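Local coordinates for putative (Helicobacter pylori, PDB 4O8S), which probably transfers nucleotides as a member of the nucleotidyltransferase superfamily, to which the AbiEii-type toxins of type IV toxin-antitoxin systems also belong, at residues E10-A15 with S62-G67; A15-L20 with L46-H51; T23-K28 with K52-L57; L33-G38 with E119-A124; G83-R88 with I104-A109. All coordinates share one frame; numbering follows the deposited sequence.

Contact 1: E10-A15 with S62-G67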
# COMPACT_ATOMS: atom_id res chain seq x y z
N GLU A 10 -11.02 -1.57 -10.26
CA GLU A 10 -10.68 -0.26 -9.70
C GLU A 10 -11.94 0.55 -9.39
O GLU A 10 -12.01 1.25 -8.37
CB GLU A 10 -9.79 0.54 -10.67
CG GLU A 10 -9.41 1.92 -10.10
CD GLU A 10 -8.36 2.68 -10.92
OE1 GLU A 10 -7.77 2.11 -11.86
OE2 GLU A 10 -8.12 3.87 -10.59
N LYS A 11 -12.92 0.47 -10.27
CA LYS A 11 -14.17 1.21 -10.08
C LYS A 11 -14.89 0.76 -8.81
O LYS A 11 -15.43 1.59 -8.06
CB LYS A 11 -15.06 1.02 -11.30
CG LYS A 11 -16.45 1.64 -11.17
CD LYS A 11 -17.28 1.20 -12.38
CE LYS A 11 -18.61 1.93 -12.48
NZ LYS A 11 -19.41 1.46 -13.66
N LEU A 12 -14.91 -0.54 -8.56
CA LEU A 12 -15.54 -1.05 -7.34
C LEU A 12 -14.74 -0.63 -6.13
O LEU A 12 -15.32 -0.19 -5.14
CB LEU A 12 -15.67 -2.57 -7.38
CG LEU A 12 -16.10 -3.27 -6.09
CD1 LEU A 12 -17.49 -2.87 -5.63
CD2 LEU A 12 -16.02 -4.79 -6.31
N MSE A 13 -13.41 -0.75 -6.19
CA MSE A 13 -12.58 -0.35 -5.06
C MSE A 13 -12.79 1.12 -4.69
O MSE A 13 -12.99 1.44 -3.51
CB MSE A 13 -11.11 -0.61 -5.34
CG MSE A 13 -10.76 -2.10 -5.46
SE MSE A 13 -8.78 -2.27 -5.38
CE MSE A 13 -8.28 -1.24 -6.96
N ARG A 14 -12.79 2.00 -5.69
CA ARG A 14 -12.98 3.45 -5.44
C ARG A 14 -14.32 3.78 -4.80
O ARG A 14 -14.38 4.57 -3.86
CB ARG A 14 -12.87 4.24 -6.75
CG ARG A 14 -11.45 4.38 -7.29
CD ARG A 14 -11.38 5.45 -8.40
NE ARG A 14 -10.00 5.73 -8.77
CZ ARG A 14 -9.22 6.62 -8.15
NH1 ARG A 14 -9.70 7.33 -7.13
NH2 ARG A 14 -7.97 6.80 -8.55
N ALA A 15 -15.39 3.19 -5.31
CA ALA A 15 -16.73 3.43 -4.77
C ALA A 15 -16.76 3.05 -3.30
O ALA A 15 -17.30 3.77 -2.45
CB ALA A 15 -17.76 2.64 -5.54
N SER A 62 -24.19 -0.69 -0.12
CA SER A 62 -24.69 0.61 -0.54
C SER A 62 -23.66 1.37 -1.40
O SER A 62 -23.97 2.41 -1.99
CB SER A 62 -25.13 1.45 0.67
OG SER A 62 -24.03 2.10 1.28
N ALA A 63 -22.43 0.84 -1.48
CA ALA A 63 -21.40 1.46 -2.30
C ALA A 63 -21.39 0.93 -3.74
O ALA A 63 -20.90 1.62 -4.64
CB ALA A 63 -20.03 1.28 -1.67
N ILE A 64 -21.90 -0.28 -3.94
CA ILE A 64 -21.87 -0.92 -5.26
C ILE A 64 -22.30 0.04 -6.37
O ILE A 64 -23.42 0.56 -6.34
CB ILE A 64 -22.76 -2.18 -5.33
CG1 ILE A 64 -22.40 -3.15 -4.20
CG2 ILE A 64 -22.60 -2.86 -6.67
CD1 ILE A 64 -20.94 -3.59 -4.20
N PRO A 65 -21.40 0.30 -7.34
CA PRO A 65 -21.64 1.23 -8.44
C PRO A 65 -22.30 0.54 -9.62
O PRO A 65 -22.26 -0.69 -9.72
CB PRO A 65 -20.22 1.66 -8.84
CG PRO A 65 -19.39 0.40 -8.58
CD PRO A 65 -20.03 -0.25 -7.36
N ASN A 66 -22.91 1.32 -10.50
CA ASN A 66 -23.58 0.76 -11.66
C ASN A 66 -22.59 0.03 -12.57
O ASN A 66 -21.47 0.49 -12.76
CB ASN A 66 -24.31 1.87 -12.42
CG ASN A 66 -25.26 1.33 -13.47
OD1 ASN A 66 -25.13 1.64 -14.66
ND2 ASN A 66 -26.23 0.52 -13.04
N GLY A 67 -23.00 -1.11 -13.10
CA GLY A 67 -22.10 -1.89 -13.93
C GLY A 67 -21.45 -3.05 -13.19
O GLY A 67 -20.81 -3.91 -13.80
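One polar bond joins these segments. K11 reaches from helix 10-15 with its chain fully extended, CG anti to the backbone N (chi1 174°), and K11 NZ donates to N66 O at 2.4 Å, a very short separation. The donor lies nearly along the C=O axis, at 167°, so the ammonium meets the oxygen almost head on. A long, flexible lysine suits this solvent-facing edge, where its methylenes can lie on apolar surface while its charge reaches a backbone carbonyl. Within the helix, R14 NE bonds E10 OE2 at 3.2 Å, in the guanidinium plane and on the anti lone pair; this salt bridge belongs to another side of the helix.

The apolar packing centres on P65. K11 slides past its ring in the opposite sense, K11 CE lying 4.0 Å from P65 CB, while L12 CD1 crosses at about a right angle to touch P65 CD. L12 CD1 also meets I64 CD1 at 3.8 Å, the two side chains running side by side. A15 is small enough to let the backbones close in: A15 CB sits 3.4 Å from A63 O.

L12 and M13 continue onto L100 of strand 98-106, and R14 packs on L35 of helix 29-36. G67, at positive phi, pairs its backbone with K92, so the loop leaving helix 56-63 runs into the sheet beside helix 4-19, within the helix and sheet layers of the nucleotidyltransferase fold.

Contact 2: A15-L20 with L46-H51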
# COMPACT_ATOMS: atom_id res chain seq x y z
N ALA A 15 -15.39 3.19 -5.31
CA ALA A 15 -16.73 3.43 -4.77
C ALA A 15 -16.76 3.05 -3.30
O ALA A 15 -17.30 3.77 -2.45
CB ALA A 15 -17.76 2.64 -5.54
N ILE A 16 -16.17 1.90 -2.99
CA ILE A 16 -16.15 1.44 -1.61
C ILE A 16 -15.42 2.44 -0.73
O ILE A 16 -15.97 2.91 0.27
CB ILE A 16 -15.49 0.04 -1.49
CG1 ILE A 16 -16.47 -1.02 -2.00
CG2 ILE A 16 -15.12 -0.26 -0.06
CD1 ILE A 16 -15.83 -2.39 -2.22
N VAL A 17 -14.18 2.78 -1.09
CA VAL A 17 -13.40 3.69 -0.24
C VAL A 17 -14.09 5.07 -0.10
O VAL A 17 -14.15 5.63 1.00
CB VAL A 17 -11.95 3.85 -0.75
CG1 VAL A 17 -11.14 4.75 0.17
CG2 VAL A 17 -11.28 2.46 -0.86
N LYS A 18 -14.63 5.59 -1.19
CA LYS A 18 -15.37 6.85 -1.11
C LYS A 18 -16.59 6.73 -0.18
O LYS A 18 -16.87 7.63 0.62
CB LYS A 18 -15.76 7.32 -2.52
CG LYS A 18 -14.58 7.93 -3.31
CD LYS A 18 -14.85 7.97 -4.81
CE LYS A 18 -14.10 9.11 -5.52
NZ LYS A 18 -12.60 9.07 -5.40
N ASN A 19 -17.28 5.59 -0.23
CA ASN A 19 -18.41 5.38 0.68
C ASN A 19 -18.00 5.47 2.14
O ASN A 19 -18.75 5.98 2.97
CB ASN A 19 -19.11 4.04 0.42
CG ASN A 19 -20.41 3.90 1.21
OD1 ASN A 19 -20.40 3.58 2.41
ND2 ASN A 19 -21.53 4.16 0.55
N LEU A 20 -16.79 5.02 2.45
CA LEU A 20 -16.33 4.99 3.84
C LEU A 20 -15.73 6.31 4.33
O LEU A 20 -15.22 6.38 5.46
CB LEU A 20 -15.32 3.86 4.03
CG LEU A 20 -15.84 2.47 3.66
CD1 LEU A 20 -14.70 1.46 3.59
CD2 LEU A 20 -16.89 2.01 4.68
N LEU A 46 -8.00 -4.41 -0.66
CA LEU A 46 -8.23 -3.22 0.16
C LEU A 46 -7.86 -3.53 1.60
O LEU A 46 -8.31 -4.54 2.17
CB LEU A 46 -9.69 -2.76 0.06
CG LEU A 46 -10.20 -2.15 -1.24
CD1 LEU A 46 -11.68 -1.86 -1.10
CD2 LEU A 46 -9.46 -0.86 -1.57
N ASP A 47 -7.03 -2.67 2.20
CA ASP A 47 -6.59 -2.86 3.58
C ASP A 47 -6.82 -1.57 4.37
O ASP A 47 -6.41 -0.48 3.94
CB ASP A 47 -5.10 -3.24 3.60
CG ASP A 47 -4.71 -4.04 4.84
OD1 ASP A 47 -5.61 -4.49 5.60
OD2 ASP A 47 -3.50 -4.24 5.05
N PHE A 48 -7.48 -1.70 5.53
CA PHE A 48 -7.83 -0.53 6.34
C PHE A 48 -7.36 -0.67 7.78
O PHE A 48 -7.15 -1.80 8.27
CB PHE A 48 -9.34 -0.35 6.40
CG PHE A 48 -9.99 -0.09 5.07
CD1 PHE A 48 -10.42 -1.15 4.29
CD2 PHE A 48 -10.22 1.21 4.63
CE1 PHE A 48 -11.07 -0.91 3.05
CE2 PHE A 48 -10.85 1.46 3.41
CZ PHE A 48 -11.27 0.39 2.61
N ASP A 49 -7.20 0.47 8.44
CA ASP A 49 -7.16 0.52 9.91
C ASP A 49 -8.45 1.20 10.32
O ASP A 49 -8.98 2.03 9.57
CB ASP A 49 -6.00 1.38 10.43
CG ASP A 49 -4.67 0.69 10.34
OD1 ASP A 49 -4.63 -0.57 10.42
OD2 ASP A 49 -3.66 1.41 10.19
N CYS A 50 -8.96 0.85 11.50
CA CYS A 50 -10.13 1.51 12.05
C CYS A 50 -10.11 1.32 13.56
O CYS A 50 -9.76 0.24 14.04
CB CYS A 50 -11.39 0.88 11.48
SG CYS A 50 -12.86 1.95 11.59
N HIS A 51 -10.48 2.34 14.32
CA HIS A 51 -10.43 2.23 15.78
C HIS A 51 -11.68 1.58 16.39
O HIS A 51 -11.66 1.17 17.55
CB HIS A 51 -10.17 3.59 16.44
CG HIS A 51 -11.37 4.48 16.46
ND1 HIS A 51 -11.68 5.33 15.42
CD2 HIS A 51 -12.34 4.64 17.39
CE1 HIS A 51 -12.79 5.98 15.71
NE2 HIS A 51 -13.21 5.59 16.90
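The backbone N of L20 is gripped twice, by I16 O at 3.1 Å and, more weakly, by V17 O, as the last turn of helix 4-19 tightens and ends. This helix packs on the sheet of the nucleotidyltransferase fold. Strand 46-50 begins inside what looks like the superfamily's Dh[DE]h signature, with L46 and F48 as its hydrophobic positions and D47 pointing elsewhere. Helix and strand run nearly parallel, at 14°, their axes 11.0 Å apart, and large apolar side chains fill the gap. L46 splits its fork between two neighbours: CD1 meets I16 CG2 at 3.9 Å, and CD2 meets V17 CG2. Large or branched residues suit this buried layer, where L46, V17 and F48 each reach two partners. Beyond it, D49 OD1 and OD2 form salt bridges with K28 and R128 respectively. The F48 ring is met obliquely at its tip, where F48 CZ lies 4.0 Å from V17 CG2 and 3.7 Å from L20 CD1, the leucine crossing at about a right angle.

Contact 3: T23-K28 with K52-L57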
# COMPACT_ATOMS: atom_id res chain seq x y z
N THR A 23 -16.70 7.47 7.77
CA THR A 23 -16.45 6.54 8.88
C THR A 23 -15.01 6.74 9.37
O THR A 23 -14.28 7.55 8.79
CB THR A 23 -16.61 5.09 8.43
OG1 THR A 23 -15.46 4.71 7.67
CG2 THR A 23 -17.89 4.92 7.60
N PRO A 24 -14.60 6.03 10.43
CA PRO A 24 -13.19 6.23 10.82
C PRO A 24 -12.21 5.31 10.07
O PRO A 24 -11.03 5.29 10.43
CB PRO A 24 -13.18 5.89 12.32
CG PRO A 24 -14.65 5.75 12.73
CD PRO A 24 -15.35 5.31 11.49
N MSE A 25 -12.70 4.57 9.08
CA MSE A 25 -11.85 3.68 8.27
C MSE A 25 -10.74 4.44 7.53
O MSE A 25 -11.01 5.44 6.88
CB MSE A 25 -12.71 2.96 7.23
CG MSE A 25 -13.75 2.06 7.84
SE MSE A 25 -13.01 0.24 8.13
CE MSE A 25 -13.30 -0.52 6.38
N VAL A 26 -9.50 3.94 7.62
CA VAL A 26 -8.36 4.55 6.94
C VAL A 26 -7.71 3.52 6.02
O VAL A 26 -7.22 2.47 6.50
CB VAL A 26 -7.30 5.00 7.95
CG1 VAL A 26 -6.14 5.75 7.22
CG2 VAL A 26 -7.94 5.86 9.06
N LEU A 27 -7.72 3.79 4.71
CA LEU A 27 -7.05 2.93 3.72
C LEU A 27 -5.55 3.02 3.89
O LEU A 27 -5.00 4.13 4.03
CB LEU A 27 -7.43 3.34 2.30
CG LEU A 27 -7.03 2.48 1.09
CD1 LEU A 27 -7.85 1.19 1.05
CD2 LEU A 27 -7.21 3.29 -0.21
N LYS A 28 -4.87 1.88 3.89
CA LYS A 28 -3.43 1.86 4.02
C LYS A 28 -2.82 0.95 2.96
O LYS A 28 -3.49 0.52 2.02
CB LYS A 28 -3.01 1.38 5.41
CG LYS A 28 -3.55 -0.01 5.74
CD LYS A 28 -3.07 -0.50 7.11
CE LYS A 28 -3.67 -1.88 7.42
NZ LYS A 28 -3.22 -2.39 8.74
N LYS A 52 -12.76 1.49 15.62
CA LYS A 52 -13.95 0.78 16.09
C LYS A 52 -14.71 0.08 14.97
O LYS A 52 -14.46 0.32 13.78
CB LYS A 52 -14.90 1.74 16.82
CG LYS A 52 -15.68 2.65 15.87
CD LYS A 52 -16.38 3.77 16.64
CE LYS A 52 -16.96 4.81 15.68
NZ LYS A 52 -17.38 6.07 16.37
N LYS A 53 -15.64 -0.79 15.37
CA LYS A 53 -16.48 -1.51 14.42
C LYS A 53 -17.45 -0.60 13.68
O LYS A 53 -17.89 0.42 14.22
CB LYS A 53 -17.28 -2.60 15.15
CG LYS A 53 -16.82 -4.02 14.86
CD LYS A 53 -15.44 -4.28 15.44
CE LYS A 53 -14.94 -5.68 15.06
NZ LYS A 53 -15.81 -6.77 15.58
N ILE A 54 -17.79 -0.97 12.45
CA ILE A 54 -18.78 -0.25 11.64
C ILE A 54 -19.69 -1.24 10.90
O ILE A 54 -19.51 -2.46 11.00
CB ILE A 54 -18.10 0.67 10.59
CG1 ILE A 54 -17.41 -0.16 9.51
CG2 ILE A 54 -17.11 1.62 11.26
CD1 ILE A 54 -17.69 0.31 8.09
N ASN A 55 -20.67 -0.72 10.15
CA ASN A 55 -21.53 -1.59 9.35
C ASN A 55 -20.88 -1.82 7.98
O ASN A 55 -21.35 -1.31 6.96
CB ASN A 55 -22.95 -1.02 9.21
CG ASN A 55 -23.94 -2.01 8.57
OD1 ASN A 55 -23.60 -3.15 8.24
ND2 ASN A 55 -25.19 -1.56 8.41
N LEU A 56 -19.82 -2.62 7.98
CA LEU A 56 -19.04 -2.89 6.79
C LEU A 56 -19.89 -3.47 5.68
O LEU A 56 -19.87 -2.99 4.54
CB LEU A 56 -17.88 -3.83 7.13
CG LEU A 56 -16.81 -4.03 6.05
CD1 LEU A 56 -17.17 -5.16 5.09
CD2 LEU A 56 -16.55 -2.72 5.28
N LEU A 57 -20.62 -4.53 6.00
CA LEU A 57 -21.52 -5.18 5.05
C LEU A 57 -22.50 -4.19 4.40
O LEU A 57 -22.73 -4.24 3.19
CB LEU A 57 -22.28 -6.32 5.73
CG LEU A 57 -21.46 -7.55 6.13
CD1 LEU A 57 -22.38 -8.66 6.63
CD2 LEU A 57 -20.66 -8.02 4.95
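I54 is the main projection here, fitting with its two branches against the bend formed by T23, P24 and M25. Its CG1 stands in the crowded position between backbone N and carbonyl carbon (chi1 69°), which sends the two branches to different neighbours. I54 CG2 lies 4.1 Å from P24 CD, the two side chains sliding past one another, while I54 CD1 comes to 4.3 Å from M25 CG. On the outer flank the proline ring is itself a bump: K52, extended beyond CG, crosses it at about a right angle and brings K52 CE to 3.9 Å from P24 CG. On the inner flank M25, a selenomethionine, bends at both chi2 and chi3, so that M25 CE curls to 4.1 Å from L56 CD2. A flexible, unbranched residue suits this bend round to L56, the stiff proline ring a fixed platform nearer the solvent.

The bend keeps its form because M25 N donates to T23 OG1 at 3.1 Å; the same hydroxyl also bonds L20 O. The contact joins this ST turn, which leads into strand 26-27, to the loop ending in N55, the N-cap of helix 56-63, beside the sheet of the nucleotidyltransferase fold.

Contact 4: L33-G38 with E119-A124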
# COMPACT_ATOMS: atom_id res chain seq x y z
N LEU A 33 -1.36 3.56 -1.77
CA LEU A 33 -0.40 4.11 -2.73
C LEU A 33 -1.01 4.25 -4.14
O LEU A 33 -0.82 5.27 -4.83
CB LEU A 33 0.86 3.26 -2.77
CG LEU A 33 1.71 3.30 -1.50
CD1 LEU A 33 2.87 2.32 -1.63
CD2 LEU A 33 2.24 4.71 -1.23
N TYR A 34 -1.78 3.24 -4.56
CA TYR A 34 -2.37 3.25 -5.89
C TYR A 34 -3.49 4.27 -6.10
O TYR A 34 -3.50 4.97 -7.12
CB TYR A 34 -2.88 1.86 -6.27
CG TYR A 34 -3.53 1.82 -7.64
CD1 TYR A 34 -2.76 1.95 -8.80
CD2 TYR A 34 -4.90 1.67 -7.78
CE1 TYR A 34 -3.35 1.92 -10.06
CE2 TYR A 34 -5.50 1.64 -9.04
CZ TYR A 34 -4.71 1.77 -10.18
OH TYR A 34 -5.28 1.74 -11.44
N LEU A 35 -4.42 4.36 -5.15
CA LEU A 35 -5.58 5.24 -5.29
C LEU A 35 -5.24 6.67 -4.85
O LEU A 35 -5.83 7.63 -5.33
CB LEU A 35 -6.75 4.73 -4.44
CG LEU A 35 -7.43 3.43 -4.88
CD1 LEU A 35 -8.60 3.09 -3.97
CD2 LEU A 35 -7.91 3.56 -6.33
N GLY A 36 -4.31 6.79 -3.92
CA GLY A 36 -4.02 8.08 -3.33
C GLY A 36 -2.72 8.73 -3.78
O GLY A 36 -2.64 9.96 -3.80
N TYR A 37 -1.71 7.94 -4.13
CA TYR A 37 -0.39 8.55 -4.30
C TYR A 37 0.30 8.31 -5.64
O TYR A 37 1.50 8.61 -5.77
CB TYR A 37 0.52 8.15 -3.14
CG TYR A 37 -0.01 8.58 -1.78
CD1 TYR A 37 -0.03 9.92 -1.41
CD2 TYR A 37 -0.48 7.63 -0.86
CE1 TYR A 37 -0.50 10.32 -0.16
CE2 TYR A 37 -0.95 8.01 0.39
CZ TYR A 37 -0.96 9.35 0.74
OH TYR A 37 -1.41 9.75 1.98
N GLY A 38 -0.43 7.79 -6.62
CA GLY A 38 0.11 7.66 -7.97
C GLY A 38 1.02 6.47 -8.24
O GLY A 38 1.83 6.49 -9.18
N GLU A 119 -8.90 13.05 -2.77
CA GLU A 119 -10.06 12.81 -3.63
C GLU A 119 -11.22 12.15 -2.89
O GLU A 119 -11.87 11.23 -3.41
CB GLU A 119 -9.68 12.01 -4.88
CG GLU A 119 -8.79 12.79 -5.86
CD GLU A 119 -9.41 14.14 -6.29
OE1 GLU A 119 -10.67 14.26 -6.34
OE2 GLU A 119 -8.63 15.09 -6.58
N GLY A 120 -11.50 12.65 -1.70
CA GLY A 120 -12.64 12.19 -0.94
C GLY A 120 -12.40 10.86 -0.24
O GLY A 120 -13.35 10.23 0.21
N MSE A 121 -11.14 10.44 -0.13
CA MSE A 121 -10.84 9.16 0.50
C MSE A 121 -9.90 9.31 1.68
O MSE A 121 -8.86 9.98 1.55
CB MSE A 121 -10.20 8.22 -0.52
CG MSE A 121 -11.08 7.93 -1.71
SE MSE A 121 -10.13 6.76 -3.03
CE MSE A 121 -9.00 8.13 -3.87
N ARG A 122 -10.25 8.69 2.81
CA ARG A 122 -9.39 8.69 3.99
C ARG A 122 -8.26 7.67 3.81
O ARG A 122 -8.50 6.46 3.62
CB ARG A 122 -10.21 8.34 5.24
CG ARG A 122 -11.28 9.39 5.60
CD ARG A 122 -12.24 8.88 6.69
NE ARG A 122 -11.56 8.20 7.80
CZ ARG A 122 -11.00 8.82 8.83
NH1 ARG A 122 -11.02 10.15 8.89
NH2 ARG A 122 -10.42 8.13 9.80
N ILE A 123 -7.02 8.15 3.85
CA ILE A 123 -5.87 7.33 3.48
C ILE A 123 -4.74 7.61 4.46
O ILE A 123 -4.61 8.74 4.96
CB ILE A 123 -5.42 7.66 2.03
CG1 ILE A 123 -6.54 7.33 1.03
CG2 ILE A 123 -4.20 6.88 1.63
CD1 ILE A 123 -6.06 7.32 -0.44
N ALA A 124 -3.93 6.59 4.75
CA ALA A 124 -2.80 6.73 5.67
C ALA A 124 -1.76 7.69 5.09
O ALA A 124 -1.61 7.77 3.86
CB ALA A 124 -2.15 5.37 5.91
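Y37 and I123 reach tip to tip. With CG anti to the carbonyl carbon (chi1 -60°), the tyrosine brings Y37 CE2 to 3.7 Å from I123 CG2, which approaches the ring obliquely. Its hydroxyl then passes on to the backbone: Y37 OH donates to A124 O at 2.7 Å, the donor standing 30° above the carbonyl plane. N116 ND2 also bonds the Y37 hydroxyl, giving it two partners; tyrosine suits the place by combining an apolar flank with a polar tip.

The other branch of I123 points at the helix backbone. I123 CD1 lies 3.6 Å from G36 CA, an approach possible because glycine has no side chain at that spot. Farther along, L35 and the selenomethionine M121 cross at about a right angle, with M121 SE 4.1 Å from L35 CD1. The bend at chi3 (-78°) lays M121 CE 3.5 Å from L35 O, and the long, pliable chain fits over the last helical turn.

M121 also touches R14, V17 and K18 of helix 4-19, while Y37 leans on I126 and I129 of helix 126-139. Strand 121-124 bonds through R122 and A124 to L27 of strand 26-27, placing the end of helix 29-36 within the nucleotidyltransferase fold.

Contact 5: G83-R88 with I104-A109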
# COMPACT_ATOMS: atom_id res chain seq x y z
N GLY A 83 -10.79 -7.84 10.71
CA GLY A 83 -11.91 -8.07 9.81
C GLY A 83 -11.37 -8.55 8.48
O GLY A 83 -10.40 -7.99 7.96
N ARG A 84 -11.95 -9.61 7.93
CA ARG A 84 -11.50 -10.15 6.66
C ARG A 84 -12.68 -10.63 5.85
O ARG A 84 -13.41 -11.55 6.26
CB ARG A 84 -10.48 -11.27 6.88
CG ARG A 84 -9.93 -11.86 5.59
CD ARG A 84 -8.69 -12.72 5.86
NE ARG A 84 -7.65 -11.98 6.57
CZ ARG A 84 -7.12 -12.34 7.74
NH1 ARG A 84 -7.55 -13.45 8.34
NH2 ARG A 84 -6.17 -11.61 8.31
N TYR A 85 -12.87 -9.99 4.70
CA TYR A 85 -14.04 -10.25 3.88
C TYR A 85 -13.64 -10.55 2.44
O TYR A 85 -12.65 -10.00 1.93
CB TYR A 85 -14.97 -9.04 3.89
CG TYR A 85 -15.36 -8.53 5.26
CD1 TYR A 85 -14.48 -7.75 6.01
CD2 TYR A 85 -16.63 -8.79 5.79
CE1 TYR A 85 -14.83 -7.27 7.25
CE2 TYR A 85 -16.98 -8.30 7.05
CZ TYR A 85 -16.07 -7.55 7.77
OH TYR A 85 -16.40 -7.05 9.02
N MSE A 86 -14.40 -11.43 1.79
CA MSE A 86 -14.24 -11.72 0.37
C MSE A 86 -15.47 -11.20 -0.34
O MSE A 86 -16.56 -11.76 -0.22
CB MSE A 86 -14.05 -13.21 0.15
CG MSE A 86 -12.93 -13.78 1.01
SE MSE A 86 -11.23 -12.95 0.46
CE MSE A 86 -10.16 -12.98 2.11
N VAL A 87 -15.31 -10.08 -1.05
CA VAL A 87 -16.41 -9.50 -1.80
C VAL A 87 -16.44 -10.11 -3.19
O VAL A 87 -15.52 -9.91 -3.98
CB VAL A 87 -16.27 -7.98 -1.92
CG1 VAL A 87 -17.36 -7.43 -2.81
CG2 VAL A 87 -16.34 -7.35 -0.52
N ARG A 88 -17.49 -10.86 -3.48
CA ARG A 88 -17.58 -11.55 -4.76
C ARG A 88 -18.58 -10.86 -5.68
O ARG A 88 -19.70 -10.52 -5.27
CB ARG A 88 -17.91 -13.03 -4.57
CG ARG A 88 -17.07 -13.67 -3.46
CD ARG A 88 -17.15 -15.18 -3.47
NE ARG A 88 -16.59 -15.75 -2.24
CZ ARG A 88 -15.29 -15.99 -2.05
NH1 ARG A 88 -14.40 -15.71 -3.00
NH2 ARG A 88 -14.88 -16.52 -0.90
N ILE A 104 -9.49 -5.48 7.50
CA ILE A 104 -9.44 -4.39 8.46
C ILE A 104 -8.67 -4.83 9.69
O ILE A 104 -8.84 -5.97 10.18
CB ILE A 104 -10.86 -3.98 8.91
CG1 ILE A 104 -11.82 -3.96 7.71
CG2 ILE A 104 -10.83 -2.62 9.63
CD1 ILE A 104 -13.26 -3.66 8.10
N SER A 105 -7.82 -3.94 10.20
CA SER A 105 -7.19 -4.13 11.50
C SER A 105 -7.74 -3.09 12.49
O SER A 105 -7.77 -1.90 12.17
CB SER A 105 -5.66 -3.99 11.38
OG SER A 105 -5.09 -3.85 12.68
N TYR A 106 -8.20 -3.54 13.66
CA TYR A 106 -8.74 -2.65 14.71
C TYR A 106 -7.66 -2.30 15.76
O TYR A 106 -6.72 -3.07 15.94
CB TYR A 106 -10.01 -3.26 15.34
CG TYR A 106 -11.08 -3.56 14.30
CD1 TYR A 106 -11.89 -2.55 13.81
CD2 TYR A 106 -11.26 -4.84 13.80
CE1 TYR A 106 -12.85 -2.79 12.84
CE2 TYR A 106 -12.23 -5.10 12.83
CZ TYR A 106 -13.02 -4.06 12.35
OH TYR A 106 -13.99 -4.28 11.40
N ARG A 107 -7.78 -1.14 16.42
CA ARG A 107 -6.75 -0.62 17.36
C ARG A 107 -5.29 -0.63 16.83
O ARG A 107 -4.32 -0.61 17.59
CB ARG A 107 -6.83 -1.31 18.73
CG ARG A 107 -6.29 -0.47 19.91
CD ARG A 107 -7.26 0.65 20.30
NE ARG A 107 -6.84 1.96 19.82
CZ ARG A 107 -7.55 3.08 20.01
NH1 ARG A 107 -8.69 3.03 20.67
NH2 ARG A 107 -7.11 4.24 19.54
N ASP A 108 -5.16 -0.67 15.51
CA ASP A 108 -3.91 -0.38 14.83
C ASP A 108 -3.99 1.13 14.67
O ASP A 108 -2.98 1.83 14.56
CB ASP A 108 -3.96 -1.03 13.45
CG ASP A 108 -2.60 -1.52 12.97
OD1 ASP A 108 -1.60 -0.78 13.12
OD2 ASP A 108 -2.54 -2.65 12.43
N ALA A 109 -5.23 1.61 14.73
CA ALA A 109 -5.67 2.89 14.17
C ALA A 109 -4.78 4.09 14.38
O ALA A 109 -4.30 4.35 15.49
CB ALA A 109 -7.09 3.20 14.64
O HOH W 1 -14.65 -6.76 10.97
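The Y106 ring carries I104 CG2 on one face, 3.7 Å above its plane and offset to the rim, and at its edge, in plane, a water. The CG2 methyl of this beta-branched isoleucine packs there from two residues earlier in the strand. G83 N lies 3.8 Å from Y106 CE2, approaching obliquely, and K53 makes a cation-pi contact with the same ring. The Y85 ring is met obliquely by the other branch of I104, I104 CD1 lying 4.0 Å from Y85 CE1.

Beneath the side chains, G83 and I104 form an antiparallel hydrogen-bonded pair of the hairpin made by strands 82-91 and 98-106. G83 N donates to I104 O at 2.8 Å, nearly straight at 173° and on a lone pair. In return I104 N donates to G83 O at 2.7 Å, from 27° above the carbonyl plane. Glycine suits the position, since a side chain there would have to share the space between Y85, I104 and Y106.

One water bridges the two phenols, 2.6 Å from Y85 OH and 2.6 Å from Y106 OH, satisfying the polar tips of two buried rings. From the strand, S105 OG donates to the anti lone pair of D108 OD2 in the loop beyond. That carboxylate, poorly ordered, lies close to D49, which may raise the pKa of one acid, although K28, weakly paired with D108, and R128 may offset this.

Helix 4-19 opens contact 1 and, one turn later, contact 2, the two sharing A15. Contact 3 starts at the following strand and contact 4 at helix 29-36. Strand 46-50 then closes contact 2, the run into helix 56-63 closes contact 3, and the end of that helix closes contact 1; contacts 2 and 3 therefore cross each other within the span of contact 1. Contact 4 stays open until strand 121-124, crossing all three and enclosing the hairpin of contact 5. Contacts 2, 3 and 5 meet on one sheet, contact 1 joins helix 4-19 to the end of helix 56-63 and the loop after it, and contact 4 brings in the small two-stranded sheet.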